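Local coordinates for variable region-containing chitin-binding protein 3 (Branchiostoma floridae, PDB 1XT5) that probably binds chitin, and may hydrolyse it, as a full-length protein of which this piece is the immunoglobulin V-set domain, a variable-type region of amphioxus innate immunity, at residues Thr9-Val14 with Glu23-Tyr28; Gly78-Arg83 with Pro101-Arg106. All blocks are in the same frame, centred on the assembly; numbering follows the deposited sequence.

Interaction 1 of 2, residues Thr9-Val14 with Glu23-Tyr28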
ATOM      1  N   THR A   9      -8.605   3.142   5.850  1.00  5.61           N
ATOM      2  CA  THR A   9      -7.926   2.111   6.592  1.00  5.46           C
ATOM      3  C   THR A   9      -8.791   1.691   7.781  1.00  5.37           C
ATOM      4  O   THR A   9      -9.120   2.508   8.617  1.00  6.74           O
ATOM      5  CB  THR A   9      -6.626   2.603   7.189  1.00  5.67           C
ATOM      6  OG1 THR A   9      -6.806   3.873   7.847  1.00  6.49           O
ATOM      7  CG2 THR A   9      -5.537   2.834   6.140  1.00  5.90           C
ATOM      8  N   THR A  10      -9.149   0.418   7.839  1.00  5.54           N
ATOM      9  CA  THR A  10      -9.946  -0.070   8.943  1.00  6.13           C
ATOM     10  C   THR A  10      -9.176  -0.038  10.269  1.00  5.80           C
ATOM     11  O   THR A  10      -9.796   0.061  11.326  1.00  7.51           O
ATOM     12  CB  THR A  10     -10.449  -1.509   8.741  1.00  6.69           C
ATOM     13  OG1 THR A  10      -9.343  -2.380   8.512  1.00  7.60           O
ATOM     14  CG2 THR A  10     -11.425  -1.581   7.586  1.00  8.99           C
ATOM     15  N   HIS A  11      -7.839  -0.154  10.185  1.00  5.63           N
ATOM     16  CA  HIS A  11      -6.983  -0.245  11.323  1.00  6.12           C
ATOM     17  C   HIS A  11      -5.888   0.814  11.259  1.00  5.84           C
ATOM     18  O   HIS A  11      -5.195   0.920  10.233  1.00  8.02           O
ATOM     19  CB  HIS A  11      -6.317  -1.621  11.433  1.00  7.86           C
ATOM     20  CG  HIS A  11      -7.280  -2.695  11.759  1.00 10.14           C
ATOM     21  ND1 HIS A  11      -8.275  -3.109  10.909  1.00 10.70           N
ATOM     22  CD2 HIS A  11      -7.353  -3.463  12.877  1.00 13.94           C
ATOM     23  CE1 HIS A  11      -8.951  -4.098  11.490  1.00 13.82           C
ATOM     24  NE2 HIS A  11      -8.401  -4.336  12.705  1.00 15.73           N
ATOM     25  N   THR A  12      -5.692   1.572  12.325  1.00  5.32           N
ATOM     26  CA  THR A  12      -4.585   2.493  12.433  1.00  5.24           C
ATOM     27  C   THR A  12      -3.327   1.872  12.998  1.00  5.43           C
ATOM     28  O   THR A  12      -2.252   2.459  12.928  1.00  5.70           O
ATOM     29  CB  THR A  12      -4.982   3.746  13.220  1.00  6.29           C
ATOM     30  OG1 THR A  12      -5.449   3.353  14.506  1.00  6.93           O
ATOM     31  CG2 THR A  12      -6.075   4.524  12.513  1.00  6.98           C
ATOM     32  N   GLU A  13      -3.473   0.672  13.542  1.00  5.67           N
ATOM     33  CA  GLU A  13      -2.327  -0.096  14.036  1.00  6.53           C
ATOM     34  C   GLU A  13      -2.697  -1.575  13.999  1.00  6.24           C
ATOM     35  O   GLU A  13      -3.860  -1.933  14.162  1.00  7.43           O
ATOM     36  CB  GLU A  13      -1.911   0.370  15.424  1.00  8.29           C
ATOM     37  CG  GLU A  13      -2.962   0.138  16.472  1.00  9.85           C
ATOM     38  CD  GLU A  13      -2.440   0.616  17.833  1.00 12.30           C
ATOM     39  OE1 GLU A  13      -2.090  -0.230  18.652  1.00 15.15           O
ATOM     40  OE2 GLU A  13      -2.319   1.841  18.044  1.00 16.66           O
ATOM     41  N   VAL A  14      -1.683  -2.378  13.849  1.00  5.88           N
ATOM     42  CA  VAL A  14      -1.713  -3.843  13.860  1.00  6.30           C
ATOM     43  C   VAL A  14      -0.490  -4.322  14.604  1.00  6.62           C
ATOM     44  O   VAL A  14       0.537  -3.674  14.599  1.00  9.47           O
ATOM     45  CB  VAL A  14      -1.782  -4.450  12.445  0.65  7.42           C
ATOM     46  CG1 VAL A  14      -3.044  -3.947  11.730  0.65  9.83           C
ATOM     47  CG2 VAL A  14      -0.570  -4.148  11.602  0.65 11.03           C
ATOM     48  N   GLU A  23      -1.142  -8.562   8.184  1.00  5.79           N
ATOM     49  CA  GLU A  23      -1.767  -7.810   7.130  1.00  5.73           C
ATOM     50  C   GLU A  23      -2.129  -6.380   7.598  1.00  5.37           C
ATOM     51  O   GLU A  23      -2.608  -6.211   8.736  1.00  6.91           O
ATOM     52  CB  GLU A  23      -2.969  -8.544   6.589  1.00  6.79           C
ATOM     53  CG  GLU A  23      -2.577  -9.895   5.942  1.00  8.56           C
ATOM     54  CD  GLU A  23      -3.542 -10.607   5.068  1.00  9.29           C
ATOM     55  OE1 GLU A  23      -4.633 -10.037   4.872  1.00 14.89           O
ATOM     56  OE2 GLU A  23      -3.148 -11.686   4.609  1.00 12.91           O
ATOM     57  N   LEU A  24      -1.906  -5.436   6.719  1.00  5.11           N
ATOM     58  CA  LEU A  24      -2.153  -4.027   6.989  1.00  4.94           C
ATOM     59  C   LEU A  24      -3.278  -3.602   6.029  1.00  4.62           C
ATOM     60  O   LEU A  24      -3.021  -3.431   4.843  1.00  5.20           O
ATOM     61  CB  LEU A  24      -0.952  -3.144   6.766  0.65  5.82           C
ATOM     62  CG  LEU A  24       0.213  -3.466   7.710  0.65  6.00           C
ATOM     63  CD1 LEU A  24       0.964  -4.735   7.587  0.65 11.01           C
ATOM     64  CD2 LEU A  24       1.324  -2.398   7.540  0.65  6.16           C
ATOM     65  N   PRO A  25      -4.535  -3.522   6.489  1.00  5.19           N
ATOM     66  CA  PRO A  25      -5.631  -3.253   5.566  1.00  5.04           C
ATOM     67  C   PRO A  25      -5.569  -1.889   4.907  1.00  4.63           C
ATOM     68  O   PRO A  25      -5.187  -0.887   5.495  1.00  5.54           O
ATOM     69  CB  PRO A  25      -6.877  -3.414   6.463  1.00  6.13           C
ATOM     70  CG  PRO A  25      -6.438  -4.337   7.540  1.00  7.15           C
ATOM     71  CD  PRO A  25      -5.042  -3.877   7.835  1.00  6.24           C
ATOM     72  N   CYS A  26      -6.049  -1.843   3.669  1.00  4.88           N
ATOM     73  CA  CYS A  26      -6.180  -0.597   2.961  1.00  4.75           C
ATOM     74  C   CYS A  26      -7.267  -0.736   1.890  1.00  4.70           C
ATOM     75  O   CYS A  26      -7.340  -1.780   1.246  1.00  5.85           O
ATOM     76  CB  CYS A  26      -4.863  -0.226   2.299  1.00  5.39           C
ATOM     77  SG  CYS A  26      -4.948   1.398   1.461  1.00  5.65           S
ATOM     78  N   SER A  27      -8.069   0.306   1.737  1.00  4.96           N
ATOM     79  CA  SER A  27      -9.062   0.363   0.695  1.00  5.39           C
ATOM     80  C   SER A  27      -8.989   1.754   0.022  1.00  4.95           C
ATOM     81  O   SER A  27      -8.413   2.686   0.568  1.00  4.84           O
ATOM     82  CB  SER A  27     -10.482   0.142   1.195  1.00  5.82           C
ATOM     83  OG  SER A  27     -10.918   1.234   2.012  1.00  7.26           O
ATOM     84  N   TYR A  28      -9.605   1.897  -1.150  1.00  5.21           N
ATOM     85  CA  TYR A  28      -9.704   3.225  -1.739  1.00  4.84           C
ATOM     86  C   TYR A  28     -10.940   3.286  -2.623  1.00  5.44           C
ATOM     87  O   TYR A  28     -11.439   2.261  -3.128  1.00  6.39           O
ATOM     88  CB  TYR A  28      -8.424   3.626  -2.534  1.00  5.09           C
ATOM     89  CG  TYR A  28      -8.305   2.909  -3.856  1.00  4.92           C
ATOM     90  CD1 TYR A  28      -8.835   3.454  -5.019  1.00  5.70           C
ATOM     91  CD2 TYR A  28      -7.679   1.671  -3.973  1.00  5.69           C
ATOM     92  CE1 TYR A  28      -8.762   2.835  -6.215  1.00  7.32           C
ATOM     93  CE2 TYR A  28      -7.614   1.019  -5.210  1.00  6.69           C
ATOM     94  CZ  TYR A  28      -8.151   1.608  -6.323  1.00  6.88           C
ATOM     95  OH  TYR A  28      -8.116   0.949  -7.527  1.00  9.26           O
TER
HETATM   96  O   HOH W   1      -5.891  -0.683   8.144  1.00  6.70           O
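The ring of Pro25 overlaps the side chain of Thr10, crossing it at about a right angle, with Thr10 OG1 set 3.4 Å from Pro25 CB and 3.6 Å from Pro25 CG. This is the point in the V-set fold where the first strand changes sheets: strand 4-8 pairs with strand 22-31, and after the break at 9-12 the chain resumes as strand 13-17 beside strand 122-132. Pro25 sits at a break in strand 22-31, facing the switch point, with Cys26 of the core disulfide to Cys109 next in the chain.

Thr10 OG1 stands between the backbone N and the carbonyl carbon (chi1 56°), which brings it into the plane of the His11 ring at its edge. There it hydrogen-bonds His11 ND1 at 2.7 Å, tying the imidazole to its neighbour. The ring in turn comes obliquely to Pro25, ND1 lying 4.0 Å from Pro25 CG. Thr9 packs against the backbone just beyond that ring, where the two segments come closest, with Thr9 CG2 3.8 Å from Pro25 O. Past the kink, Val14 adds packing along Glu23 O and Leu24, though Val14 and Leu24 are each modelled in two conformers and the detail there is less certain.

No direct hydrogen bond joins the two segments; a water bridges them, accepting from His11 N at 2.9 Å and donating to Pro25 O at 2.7 Å.

Interaction 2 of 2, residues Gly78-Arg83 with Pro101-Arg106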
ATOM      1  N   GLY A  78      13.835  -3.784  -1.539  1.00 10.07           N
ATOM      2  CA  GLY A  78      14.736  -3.656  -0.427  1.00 10.99           C
ATOM      3  C   GLY A  78      14.617  -4.828   0.528  1.00 10.00           C
ATOM      4  O   GLY A  78      14.591  -5.991   0.134  1.00 11.00           O
ATOM      5  N   ASP A  79      14.605  -4.497   1.821  1.00 10.27           N
ATOM      6  CA  ASP A  79      14.530  -5.514   2.826  1.00 11.33           C
ATOM      7  C   ASP A  79      13.211  -6.267   2.810  1.00 10.14           C
ATOM      8  O   ASP A  79      13.074  -7.248   3.514  1.00 13.75           O
ATOM      9  CB  ASP A  79      14.732  -4.838   4.193  1.00 14.43           C
ATOM     10  CG  ASP A  79      16.181  -4.427   4.405  1.00 17.02           C
ATOM     11  OD1 ASP A  79      17.107  -4.846   3.736  1.00 19.39           O
ATOM     12  OD2 ASP A  79      16.297  -3.620   5.325  1.00 24.35           O
ATOM     13  N   PHE A  80      12.231  -5.789   2.057  1.00  8.42           N
ATOM     14  CA  PHE A  80      10.917  -6.401   1.984  1.00  7.92           C
ATOM     15  C   PHE A  80      10.754  -7.325   0.804  1.00  8.28           C
ATOM     16  O   PHE A  80       9.712  -7.931   0.658  1.00  8.57           O
ATOM     17  CB  PHE A  80       9.802  -5.320   1.934  1.00  7.51           C
ATOM     18  CG  PHE A  80       9.954  -4.329   3.097  1.00 10.37           C
ATOM     19  CD1 PHE A  80      10.669  -3.166   2.885  1.00 11.88           C
ATOM     20  CD2 PHE A  80       9.411  -4.634   4.293  1.00 13.04           C
ATOM     21  CE1 PHE A  80      10.911  -2.278   3.910  1.00 15.39           C
ATOM     22  CE2 PHE A  80       9.621  -3.740   5.378  1.00 16.29           C
ATOM     23  CZ  PHE A  80      10.357  -2.601   5.125  1.00 17.03           C
ATOM     24  N   LEU A  81      11.767  -7.364  -0.052  1.00  9.40           N
ATOM     25  CA  LEU A  81      11.663  -8.160  -1.270  1.00 10.95           C
ATOM     26  C   LEU A  81      11.427  -9.578  -0.880  1.00 11.05           C
ATOM     27  O   LEU A  81      12.143 -10.160  -0.079  1.00 13.74           O
ATOM     28  CB  LEU A  81      12.917  -7.999  -2.139  1.00 13.61           C
ATOM     29  CG  LEU A  81      12.791  -8.414  -3.592  0.50 13.61           C
ATOM     30  CD1 LEU A  81      13.934  -7.776  -4.415  0.50 16.27           C
ATOM     31  CD2 LEU A  81      12.779  -9.903  -3.856  0.50 21.64           C
ATOM     32  N   GLY A  82      10.434 -10.189  -1.500  1.00 11.73           N
ATOM     33  CA  GLY A  82      10.034 -11.491  -1.216  1.00 12.37           C
ATOM     34  C   GLY A  82       9.197 -11.741   0.008  1.00 12.06           C
ATOM     35  O   GLY A  82       8.778 -12.885   0.247  1.00 15.43           O
ATOM     36  N   ARG A  83       8.930 -10.744   0.801  1.00  8.96           N
ATOM     37  CA  ARG A  83       8.117 -10.816   1.993  1.00  9.44           C
ATOM     38  C   ARG A  83       6.850  -9.996   1.932  1.00  8.50           C
ATOM     39  O   ARG A  83       5.906 -10.279   2.685  1.00 11.20           O
ATOM     40  CB  ARG A  83       8.892 -10.349   3.242  1.00  9.77           C
ATOM     41  CG  ARG A  83      10.156 -11.122   3.452  1.00 11.69           C
ATOM     42  CD  ARG A  83      10.837 -10.850   4.763  1.00 10.54           C
ATOM     43  NE  ARG A  83      11.257  -9.500   5.031  1.00 10.40           N
ATOM     44  CZ  ARG A  83      10.763  -8.599   5.912  1.00  9.03           C
ATOM     45  NH1 ARG A  83       9.707  -8.881   6.637  1.00  8.82           N
ATOM     46  NH2 ARG A  83      11.338  -7.433   6.030  1.00 11.21           N
ATOM     47  N   PRO A 101      12.301  -7.813  13.591  1.00  9.98           N
ATOM     48  CA  PRO A 101      12.197  -6.801  14.694  1.00 12.90           C
ATOM     49  C   PRO A 101      12.080  -5.361  14.196  1.00 13.46           C
ATOM     50  O   PRO A 101      11.206  -4.543  14.606  1.00 19.79           O
ATOM     51  CB  PRO A 101      13.444  -7.059  15.508  1.00 14.40           C
ATOM     52  CG  PRO A 101      13.782  -8.492  15.297  1.00 15.22           C
ATOM     53  CD  PRO A 101      13.379  -8.766  13.845  1.00 11.81           C
ATOM     54  N   GLN A 102      12.900  -5.006  13.206  1.00 10.95           N
ATOM     55  CA  GLN A 102      12.898  -3.619  12.737  1.00 13.21           C
ATOM     56  C   GLN A 102      11.834  -3.360  11.695  1.00 12.02           C
ATOM     57  O   GLN A 102      11.826  -2.215  11.198  1.00 13.55           O
ATOM     58  CB  GLN A 102      14.260  -3.304  12.151  1.00 15.16           C
ATOM     59  CG  GLN A 102      15.325  -3.384  13.232  0.50 17.76           C
ATOM     60  CD  GLN A 102      14.975  -2.900  14.619  0.50 18.33           C
ATOM     61  OE1 GLN A 102      14.843  -3.593  15.648  0.50 21.03           O
ATOM     62  NE2 GLN A 102      14.805  -1.592  14.694  0.50 18.20           N
ATOM     63  N   ASP A 103      10.974  -4.293  11.420  1.00 10.01           N
ATOM     64  CA  ASP A 103       9.825  -3.996  10.598  1.00  8.48           C
ATOM     65  C   ASP A 103       8.791  -3.161  11.339  1.00  6.93           C
ATOM     66  O   ASP A 103       7.884  -2.616  10.707  1.00  7.67           O
ATOM     67  CB  ASP A 103       9.147  -5.260  10.065  1.00  9.05           C
ATOM     68  CG  ASP A 103       9.860  -6.001   8.970  1.00 10.40           C
ATOM     69  OD1 ASP A 103      10.773  -5.449   8.340  1.00 14.65           O
ATOM     70  OD2 ASP A 103       9.511  -7.179   8.786  1.00 11.68           O
ATOM     71  N   GLY A 104       8.860  -3.015  12.684  1.00  6.99           N
ATOM     72  CA  GLY A 104       7.951  -2.092  13.332  1.00  6.60           C
ATOM     73  C   GLY A 104       8.120  -0.702  12.807  1.00  5.77           C
ATOM     74  O   GLY A 104       9.214  -0.256  12.434  1.00  7.31           O
ATOM     75  N   GLY A 105       7.020   0.049  12.773  1.00  6.36           N
ATOM     76  CA  GLY A 105       7.064   1.382  12.249  1.00  6.78           C
ATOM     77  C   GLY A 105       5.752   1.783  11.634  1.00  5.68           C
ATOM     78  O   GLY A 105       4.685   1.293  12.039  1.00  6.80           O
ATOM     79  N   ARG A 106       5.846   2.666  10.652  1.00  4.92           N
ATOM     80  CA  ARG A 106       4.684   3.294  10.061  1.00  4.59           C
ATOM     81  C   ARG A 106       4.637   3.021   8.563  1.00  4.15           C
ATOM     82  O   ARG A 106       5.594   3.356   7.846  1.00  5.88           O
ATOM     83  CB  ARG A 106       4.689   4.786  10.329  1.00  4.56           C
ATOM     84  CG  ARG A 106       3.410   5.499   9.881  1.00  4.40           C
ATOM     85  CD  ARG A 106       3.309   6.905  10.410  1.00  4.77           C
ATOM     86  NE  ARG A 106       3.314   6.960  11.870  1.00  4.81           N
ATOM     87  CZ  ARG A 106       2.285   6.861  12.661  1.00  4.31           C
ATOM     88  NH1 ARG A 106       1.075   6.624  12.176  1.00  4.78           N
ATOM     89  NH2 ARG A 106       2.421   6.968  13.967  1.00  5.13           N
TER
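Both segments carry a short 3-10 turn, at 79-80 and 101-103, and they stay well apart: the closest CA atoms, those of Phe80 and Asp103, are 9.0 Å from each other, and no backbone hydrogen bond spans the gap. Within 78-83 the chain folds back on itself, Arg83 N bonding Phe80 O at 2.9 Å. The gap is crossed by side chains alone.

Arg83 and Asp103 come from opposite directions and meet end-on in a two-pronged salt bridge, guanidinium and carboxylate only 6° from coplanar. Arg83 NH1 donates to Asp103 OD2 at 2.7 Å, tilted slightly out of the carboxylate plane on its syn side. Arg83 NH2 reaches the syn lone pair of Asp103 OD1 at 3.1 Å in a fairly straight bond (163°), with a weak further one to OD2.

This bridge is a hallmark of V-type immunoglobulin domains, joining the start of strand 84-86 to the turn before strand 105-112. The same turn forms a tyrosine corner, in which the Tyr107 hydroxyl bonds Asp103 O, while His100 N gives Asp103 OD2 a second partner.

A bend at chi3 (-60°) lets the arginine also grip its own loop side-on: NE, in the carbonyl plane, and NH2, above it, both donate to Asp79 O, at 3.3 and 3.1 Å from that one atom. That double hold should fix the guanidinium's rotation. Beside the carboxylate lies the Phe80 ring, its CE2 3.6 Å from Asp103 OD1.

How the interactions relate
From the N terminus the chain runs along strand 4-8, switches sheets at 9-12, continues as strand 13-17 and turns back into strand 22-31, where interaction 1 closes a short loop at the domain's edge. Interaction 2 opens only much later, after strand 72-76, and closes a longer loop that contains strands 84-86 and 94-96. The two are in series, neither nested nor crossed, with centres about 17 Å apart. Both reach the six-strand sheet, interaction 1 through strand 13-17 and interaction 2 through strand 105-112. Interaction 1 ties the first strands together, interaction 2 the far edge to the approach to strand 105-112. Tyr107 stands between them, touched by Leu24 and bonded to Asp103.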